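Intracellular protein transport protein USO1 (Saccharomyces cerevisiae S288c, PDB 6LSU) acts as a membrane tether required for protein transport from the endoplasmic reticulum to the Golgi, and is represented here by its globular head region. Local coordinates at residues N513-F518 with D575-I580; D30-S35 with K65-T70; S258-I263 with L311-L316. One frame throughout, in Å; residues are numbered along the deposited sequence.

Contact 1: N513-F518 with D575-I580; sequences NPFKLF and DIRIPI
Pro514 and Leu517 bring the apolar part of this contact to the start of helix 577-590. The proline ring packs against Asp575, Arg577 and Ile578: its CB is 4.1 Å from Arg577 CB, and its CG lies 3.5 Å from Asp575 OD2, the two side chains crossing at about a right angle. Farther down the same face, Leu517 has CG anti to its backbone N (chi1 -158°), and its CD1 touches Ile578 O at 3.4 Å and Ile578 CG2 at 4.2 Å.

The aromatic contact is with the aliphatic part of an arginine. Phe515 CZ meets Arg577 CD at 3.6 Å, with the ring and guanidinium planes 38° apart. The Arg577 chain bends at CD (chi3 -92°), which carries NE back toward Asp575.

Polar bonds stay on each side of the interface. Arg577 NE makes a salt bridge of 2.8 Å with Asp575 OD1, an oxygen that also weakly caps Arg577 N, while Asp692 pairs with Arg577 NH2. Asn513 is the N-cap of the other helix, its OD1 accepting a weak bond from Lys516 N.

Two helix starts, each with a side-chain cap, thus meet in the alpha-solenoid head, where the end of armadillo repeat 8 comes against repeat 9.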
# COMPACT_ATOMS: atom_id res chain seq x y z
N ASN A 513 19.13 12.25 -14.29
CA ASN A 513 18.78 11.24 -13.28
C ASN A 513 18.92 11.88 -11.90
O ASN A 513 19.60 11.35 -11.04
CB ASN A 513 19.67 10.00 -13.44
CG ASN A 513 19.26 8.87 -12.52
OD1 ASN A 513 18.28 8.99 -11.79
ND2 ASN A 513 20.02 7.79 -12.57
N PRO A 514 18.32 13.05 -11.64
CA PRO A 514 18.62 13.79 -10.41
C PRO A 514 18.44 12.89 -9.17
O PRO A 514 19.29 12.95 -8.27
CB PRO A 514 17.63 14.98 -10.43
CG PRO A 514 16.55 14.51 -11.44
CD PRO A 514 17.30 13.69 -12.46
N PHE A 515 17.39 12.05 -9.18
CA PHE A 515 16.93 11.26 -8.02
C PHE A 515 18.03 10.29 -7.56
O PHE A 515 18.18 10.04 -6.32
CB PHE A 515 15.58 10.62 -8.36
CG PHE A 515 14.47 11.60 -8.09
CD1 PHE A 515 14.24 12.00 -6.80
CD2 PHE A 515 13.72 12.13 -9.10
CE1 PHE A 515 13.27 12.92 -6.51
CE2 PHE A 515 12.74 13.07 -8.81
CZ PHE A 515 12.53 13.47 -7.52
N LYS A 516 18.87 9.81 -8.48
CA LYS A 516 20.09 9.08 -8.08
C LYS A 516 20.81 9.78 -6.91
O LYS A 516 21.28 9.10 -5.96
CB LYS A 516 21.08 9.06 -9.23
CG LYS A 516 22.44 8.54 -8.86
CD LYS A 516 23.21 8.07 -10.06
CE LYS A 516 23.80 9.22 -10.85
NZ LYS A 516 24.50 8.67 -12.05
N LEU A 517 20.94 11.11 -6.97
CA LEU A 517 21.65 11.83 -5.89
C LEU A 517 20.73 11.92 -4.67
O LEU A 517 21.16 11.75 -3.56
CB LEU A 517 22.05 13.20 -6.43
CG LEU A 517 23.20 13.92 -5.74
CD1 LEU A 517 22.79 15.36 -5.55
CD2 LEU A 517 23.60 13.29 -4.43
N PHE A 518 19.44 12.13 -4.91
CA PHE A 518 18.42 12.34 -3.85
C PHE A 518 18.34 11.10 -2.94
O PHE A 518 18.42 11.20 -1.72
CB PHE A 518 17.08 12.68 -4.47
CG PHE A 518 15.99 12.68 -3.43
CD1 PHE A 518 15.86 13.73 -2.54
CD2 PHE A 518 15.23 11.53 -3.21
CE1 PHE A 518 14.90 13.66 -1.52
CE2 PHE A 518 14.30 11.47 -2.19
CZ PHE A 518 14.13 12.54 -1.35
N ASP A 575 18.59 21.14 -12.87
CA ASP A 575 17.67 20.60 -11.84
C ASP A 575 18.06 21.13 -10.46
O ASP A 575 19.23 20.97 -10.07
CB ASP A 575 17.72 19.07 -11.86
CG ASP A 575 16.35 18.49 -11.65
OD1 ASP A 575 15.72 18.88 -10.65
OD2 ASP A 575 15.91 17.74 -12.54
N ILE A 576 17.11 21.72 -9.73
CA ILE A 576 17.43 22.40 -8.45
C ILE A 576 17.50 21.33 -7.37
O ILE A 576 18.03 21.61 -6.22
CB ILE A 576 16.43 23.54 -8.15
CG1 ILE A 576 15.32 23.13 -7.20
CG2 ILE A 576 15.88 24.13 -9.43
CD1 ILE A 576 14.41 24.27 -6.80
N ARG A 577 17.05 20.13 -7.73
CA ARG A 577 17.11 18.92 -6.87
C ARG A 577 18.57 18.69 -6.48
O ARG A 577 18.87 18.68 -5.26
CB ARG A 577 16.47 17.76 -7.63
CG ARG A 577 14.98 17.62 -7.37
CD ARG A 577 14.35 16.54 -8.22
NE ARG A 577 13.87 17.17 -9.43
CZ ARG A 577 12.63 17.60 -9.61
NH1 ARG A 577 11.72 17.46 -8.66
NH2 ARG A 577 12.32 18.15 -10.77
N ILE A 578 19.46 18.66 -7.47
CA ILE A 578 20.92 18.39 -7.32
C ILE A 578 21.53 19.24 -6.21
O ILE A 578 22.12 18.69 -5.28
CB ILE A 578 21.62 18.55 -8.67
CG1 ILE A 578 20.93 17.68 -9.71
CG2 ILE A 578 23.10 18.27 -8.56
CD1 ILE A 578 21.73 17.46 -10.99
N PRO A 579 21.47 20.60 -6.31
CA PRO A 579 21.94 21.49 -5.25
C PRO A 579 21.25 21.28 -3.89
O PRO A 579 21.94 21.34 -2.89
CB PRO A 579 21.54 22.90 -5.69
CG PRO A 579 21.31 22.80 -7.17
CD PRO A 579 20.98 21.35 -7.47
N ILE A 580 19.93 21.08 -3.88
CA ILE A 580 19.15 20.89 -2.61
C ILE A 580 19.66 19.63 -1.90
O ILE A 580 19.82 19.62 -0.64
CB ILE A 580 17.63 20.78 -2.89
CG1 ILE A 580 17.07 22.09 -3.43
CG2 ILE A 580 16.90 20.32 -1.64
CD1 ILE A 580 15.59 22.03 -3.78

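Contact 2: D30-S35 with K65-T70; sequences DRVENS and KPLLNT
Val32 faces the helix 65-70 and loses more surface to it than any other residue of the pair. With CG1 anti to the backbone N (chi1 165°), that methyl lies 4.1 Å from Leu67 CD1 and 4.4 Å from Pro66 CB, and it also rests against the Thr70 side chain. Thr70 adds the polar link: its OG1 donates to Val32 O at 2.7 Å. The position of that carbonyl oxygen is less certain, so the length of the bond should not be pressed. Threonine CG2 lies beside the same oxygen and against Val32 CG1.

The two helices run nearly the same way, 26° apart and 8.7 Å between axes at closest approach. Helix 38-54 comes between them in sequence, and its Leu48 touches both Val32 and Leu67, an arrangement of alternating helices as in an alpha-solenoid; segment 65-70 belongs to armadillo repeat 1.

Glu33 closes the outer margin of the contact. Its chain is extended beyond CG, and OE1 comes to 4.0 Å from Pro66 CB, near the CB and CG of the ring. The other oxygen, OE2, is 3.2 Å from the atom modelled as Asn69 OD1, with carboxylate and amide planes 24° apart; this amide is probably turned over, so a hydrogen bond here is possible but not established. An alanine in place of Glu33 would probably uncover Pro66 CB and CG and leave the Asn69 amide without its acidic neighbour. Deeper in, Thr70 also packs on Ile84 of helix 78-91.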
# COMPACT_ATOMS: atom_id res chain seq x y z
N ASP A 30 -55.03 -9.44 0.00
CA ASP A 30 -56.08 -10.10 0.83
C ASP A 30 -56.04 -11.60 0.56
O ASP A 30 -55.92 -12.40 1.54
CB ASP A 30 -57.45 -9.48 0.53
CG ASP A 30 -58.63 -10.16 1.20
OD1 ASP A 30 -58.55 -10.43 2.42
OD2 ASP A 30 -59.60 -10.45 0.47
N ARG A 31 -56.06 -11.96 -0.72
CA ARG A 31 -55.97 -13.36 -1.20
C ARG A 31 -54.67 -14.01 -0.70
O ARG A 31 -54.71 -15.24 -0.35
CB ARG A 31 -56.01 -13.43 -2.74
CG ARG A 31 -57.28 -12.90 -3.38
CD ARG A 31 -57.83 -13.80 -4.47
NE ARG A 31 -57.50 -13.36 -5.82
CZ ARG A 31 -56.81 -14.07 -6.73
NH1 ARG A 31 -56.36 -15.29 -6.47
NH2 ARG A 31 -56.58 -13.54 -7.92
N VAL A 32 -53.54 -13.28 -0.70
CA VAL A 32 -52.22 -13.87 -0.30
C VAL A 32 -52.32 -14.31 1.16
O VAL A 32 -51.78 -15.36 1.53
CB VAL A 32 -51.03 -12.89 -0.47
CG1 VAL A 32 -49.80 -13.37 0.27
CG2 VAL A 32 -50.71 -12.61 -1.92
N GLU A 33 -52.94 -13.48 1.99
CA GLU A 33 -52.96 -13.69 3.45
C GLU A 33 -54.11 -14.63 3.85
O GLU A 33 -53.90 -15.39 4.82
CB GLU A 33 -53.05 -12.35 4.17
CG GLU A 33 -52.31 -12.35 5.50
CD GLU A 33 -52.32 -10.98 6.12
OE1 GLU A 33 -52.83 -10.02 5.44
OE2 GLU A 33 -51.84 -10.86 7.27
N ASN A 34 -55.24 -14.61 3.12
CA ASN A 34 -56.52 -15.11 3.70
C ASN A 34 -57.05 -16.38 3.01
O ASN A 34 -57.52 -17.26 3.76
CB ASN A 34 -57.53 -13.98 3.81
CG ASN A 34 -57.04 -12.96 4.81
OD1 ASN A 34 -56.49 -13.34 5.86
ND2 ASN A 34 -57.22 -11.68 4.46
N SER A 35 -56.99 -16.51 1.69
CA SER A 35 -57.30 -17.78 0.98
C SER A 35 -56.84 -18.97 1.84
O SER A 35 -55.73 -18.90 2.40
CB SER A 35 -56.66 -17.82 -0.38
OG SER A 35 -56.96 -16.64 -1.12
N LYS A 65 -46.32 -6.93 4.33
CA LYS A 65 -46.62 -7.64 5.62
C LYS A 65 -47.32 -8.95 5.32
O LYS A 65 -46.97 -9.97 5.92
CB LYS A 65 -47.38 -6.75 6.61
CG LYS A 65 -46.61 -6.44 7.89
CD LYS A 65 -45.21 -5.83 7.66
CE LYS A 65 -44.25 -6.04 8.81
NZ LYS A 65 -43.25 -4.95 8.90
N PRO A 66 -48.32 -8.96 4.39
CA PRO A 66 -48.93 -10.20 3.91
C PRO A 66 -47.90 -11.20 3.34
O PRO A 66 -47.95 -12.37 3.72
CB PRO A 66 -49.88 -9.76 2.77
CG PRO A 66 -50.09 -8.27 2.97
CD PRO A 66 -48.90 -7.77 3.76
N LEU A 67 -47.05 -10.74 2.43
CA LEU A 67 -45.95 -11.52 1.80
C LEU A 67 -45.10 -12.18 2.90
O LEU A 67 -44.91 -13.41 2.90
CB LEU A 67 -45.08 -10.57 0.97
CG LEU A 67 -45.21 -10.65 -0.55
CD1 LEU A 67 -46.45 -11.40 -1.00
CD2 LEU A 67 -45.15 -9.26 -1.17
N LEU A 68 -44.65 -11.38 3.84
CA LEU A 68 -43.84 -11.89 4.97
C LEU A 68 -44.68 -12.83 5.86
O LEU A 68 -44.09 -13.82 6.43
CB LEU A 68 -43.27 -10.69 5.72
CG LEU A 68 -42.28 -9.85 4.93
CD1 LEU A 68 -41.67 -8.75 5.78
CD2 LEU A 68 -41.18 -10.71 4.34
N ASN A 69 -45.98 -12.57 6.00
CA ASN A 69 -46.87 -13.42 6.84
C ASN A 69 -47.03 -14.75 6.10
O ASN A 69 -46.73 -15.80 6.70
CB ASN A 69 -48.21 -12.74 7.15
CG ASN A 69 -48.10 -11.72 8.27
OD1 ASN A 69 -48.82 -10.73 8.28
ND2 ASN A 69 -47.17 -11.94 9.18
N THR A 70 -47.43 -14.71 4.83
CA THR A 70 -47.59 -15.95 4.02
C THR A 70 -46.26 -16.72 3.92
O THR A 70 -46.31 -17.99 3.76
CB THR A 70 -48.17 -15.62 2.64
OG1 THR A 70 -49.44 -15.00 2.85
CG2 THR A 70 -48.34 -16.85 1.78

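Contact 3: S258-I263 with L311-L316; sequences SLINNI and LDIVSL
Ile260 and Asn261 pack against Ile313 and Leu316 in a side-by-side meeting of two almost parallel helices, one in armadillo repeat 4 and the other in armadillo repeat 5. The axes of the two short segments differ by 11° in direction and are 9.8 Å apart at closest approach, and no hydrogen bond crosses between the segments, so side-chain packing does the joining.

The purely apolar half is a pair of isoleucines. Ile260 has CG2 anti to its backbone N, and this methyl meets Ile313 CD1 at 3.8 Å, the two side chains crossing at about a right angle. Ile313 reaches over because its CG1 lies beside the backbone N (chi1 -75°) and CD1 continues outward from there; on the way, CG1 comes to 4.2 Å from Asn261 CA. Ile313 thus lies against the backbone of the facing helix as well as against Ile260.

The other half is an amide laid against a leucine. Asn261 has CG anti to the backbone N (chi1 -176°), and its ND2 is 3.4 Å from Leu316 CD1, again with the side chains roughly perpendicular. One turn earlier on the facing helix, Asp312 offers only its CB to ND2, at 4.2 Å.

Around this pair, Leu237 and Phe238 of helix 233-244 pack on Ile260, and Leu283 of helix 280-287 packs on Ile313. Helix 354-366 touches Leu311, Val314 and Ser315, carrying the stack onward past helix 301-317.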
# COMPACT_ATOMS: atom_id res chain seq x y z
N SER A 258 -10.16 -11.53 -1.05
CA SER A 258 -10.76 -10.35 -0.39
C SER A 258 -11.35 -10.80 0.96
O SER A 258 -11.24 -10.07 1.98
CB SER A 258 -11.80 -9.75 -1.26
OG SER A 258 -11.65 -8.36 -1.28
N LEU A 259 -11.98 -11.98 0.96
CA LEU A 259 -12.55 -12.55 2.19
C LEU A 259 -11.41 -12.98 3.13
O LEU A 259 -11.44 -12.59 4.33
CB LEU A 259 -13.51 -13.71 1.84
CG LEU A 259 -14.01 -14.49 3.04
CD1 LEU A 259 -14.70 -13.55 4.02
CD2 LEU A 259 -14.91 -15.64 2.61
N ILE A 260 -10.38 -13.66 2.64
CA ILE A 260 -9.20 -13.96 3.50
C ILE A 260 -8.69 -12.66 4.11
O ILE A 260 -8.29 -12.68 5.28
CB ILE A 260 -8.09 -14.70 2.74
CG1 ILE A 260 -8.54 -16.02 2.17
CG2 ILE A 260 -6.88 -14.90 3.65
CD1 ILE A 260 -7.38 -16.83 1.54
N ASN A 261 -8.70 -11.58 3.34
CA ASN A 261 -8.18 -10.28 3.81
C ASN A 261 -9.05 -9.79 4.96
O ASN A 261 -8.48 -9.42 5.98
CB ASN A 261 -8.06 -9.28 2.65
CG ASN A 261 -7.44 -7.97 3.07
OD1 ASN A 261 -8.05 -7.22 3.84
ND2 ASN A 261 -6.24 -7.72 2.59
N ASN A 262 -10.37 -9.77 4.80
CA ASN A 262 -11.31 -9.22 5.81
C ASN A 262 -11.29 -10.10 7.08
O ASN A 262 -11.55 -9.54 8.18
CB ASN A 262 -12.73 -9.12 5.27
CG ASN A 262 -12.93 -8.01 4.26
OD1 ASN A 262 -12.26 -6.99 4.28
ND2 ASN A 262 -13.90 -8.18 3.38
N ILE A 263 -11.01 -11.41 6.98
CA ILE A 263 -10.95 -12.28 8.19
C ILE A 263 -9.67 -12.00 9.00
O ILE A 263 -9.71 -12.32 10.23
CB ILE A 263 -11.05 -13.76 7.78
CG1 ILE A 263 -12.39 -14.10 7.14
CG2 ILE A 263 -10.74 -14.69 8.94
CD1 ILE A 263 -12.33 -15.33 6.26
N LEU A 311 -0.36 -10.35 -1.83
CA LEU A 311 0.78 -9.65 -1.21
C LEU A 311 0.31 -8.91 0.02
O LEU A 311 1.09 -8.89 1.01
CB LEU A 311 1.48 -8.74 -2.22
CG LEU A 311 2.33 -9.48 -3.26
CD1 LEU A 311 2.83 -8.53 -4.36
CD2 LEU A 311 3.52 -10.18 -2.62
N ASP A 312 -0.89 -8.33 -0.03
CA ASP A 312 -1.46 -7.51 1.08
C ASP A 312 -1.70 -8.45 2.27
O ASP A 312 -1.41 -8.08 3.40
CB ASP A 312 -2.69 -6.68 0.66
CG ASP A 312 -2.36 -5.48 -0.23
OD1 ASP A 312 -1.13 -5.11 -0.33
OD2 ASP A 312 -3.30 -4.93 -0.83
N ILE A 313 -2.15 -9.68 2.01
CA ILE A 313 -2.43 -10.65 3.09
C ILE A 313 -1.10 -10.91 3.79
O ILE A 313 -1.09 -10.81 5.04
CB ILE A 313 -3.07 -11.91 2.54
CG1 ILE A 313 -4.54 -11.69 2.18
CG2 ILE A 313 -2.85 -13.04 3.50
CD1 ILE A 313 -5.07 -12.69 1.14
N VAL A 314 -0.01 -11.21 3.05
CA VAL A 314 1.31 -11.32 3.73
C VAL A 314 1.56 -10.09 4.61
O VAL A 314 1.89 -10.29 5.80
CB VAL A 314 2.46 -11.55 2.76
CG1 VAL A 314 3.76 -11.72 3.51
CG2 VAL A 314 2.23 -12.78 1.87
N SER A 315 1.33 -8.87 4.09
CA SER A 315 1.64 -7.61 4.80
C SER A 315 0.86 -7.49 6.11
O SER A 315 1.49 -7.17 7.09
CB SER A 315 1.42 -6.38 3.98
OG SER A 315 2.56 -6.05 3.23
N LEU A 316 -0.45 -7.74 6.10
CA LEU A 316 -1.34 -7.75 7.30
C LEU A 316 -0.72 -8.46 8.50
O LEU A 316 -0.79 -7.89 9.60
CB LEU A 316 -2.65 -8.47 6.94
CG LEU A 316 -3.48 -7.69 5.92
CD1 LEU A 316 -4.78 -8.40 5.62
CD2 LEU A 316 -3.69 -6.27 6.44

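In the fold
The three contacts follow one another along the chain, contact 2 first, contact 3 next and contact 1 last, and they are spread along the elongated head. The centre of contact 3 lies about 12 Å from the centre of the chain, while contacts 1 and 2 sit on opposite sides of that centre, 76 Å apart between their own centres. From contact 3 it is 46 Å to contact 2 and 38 Å to contact 1, centre to centre. None touches another: the nearest atoms of contacts 1 and 3 are still about 22 Å apart. Each joins helices from successive parts of the same solenoid, and the coiled-coil tail that mediates dimerisation is not part of this chain.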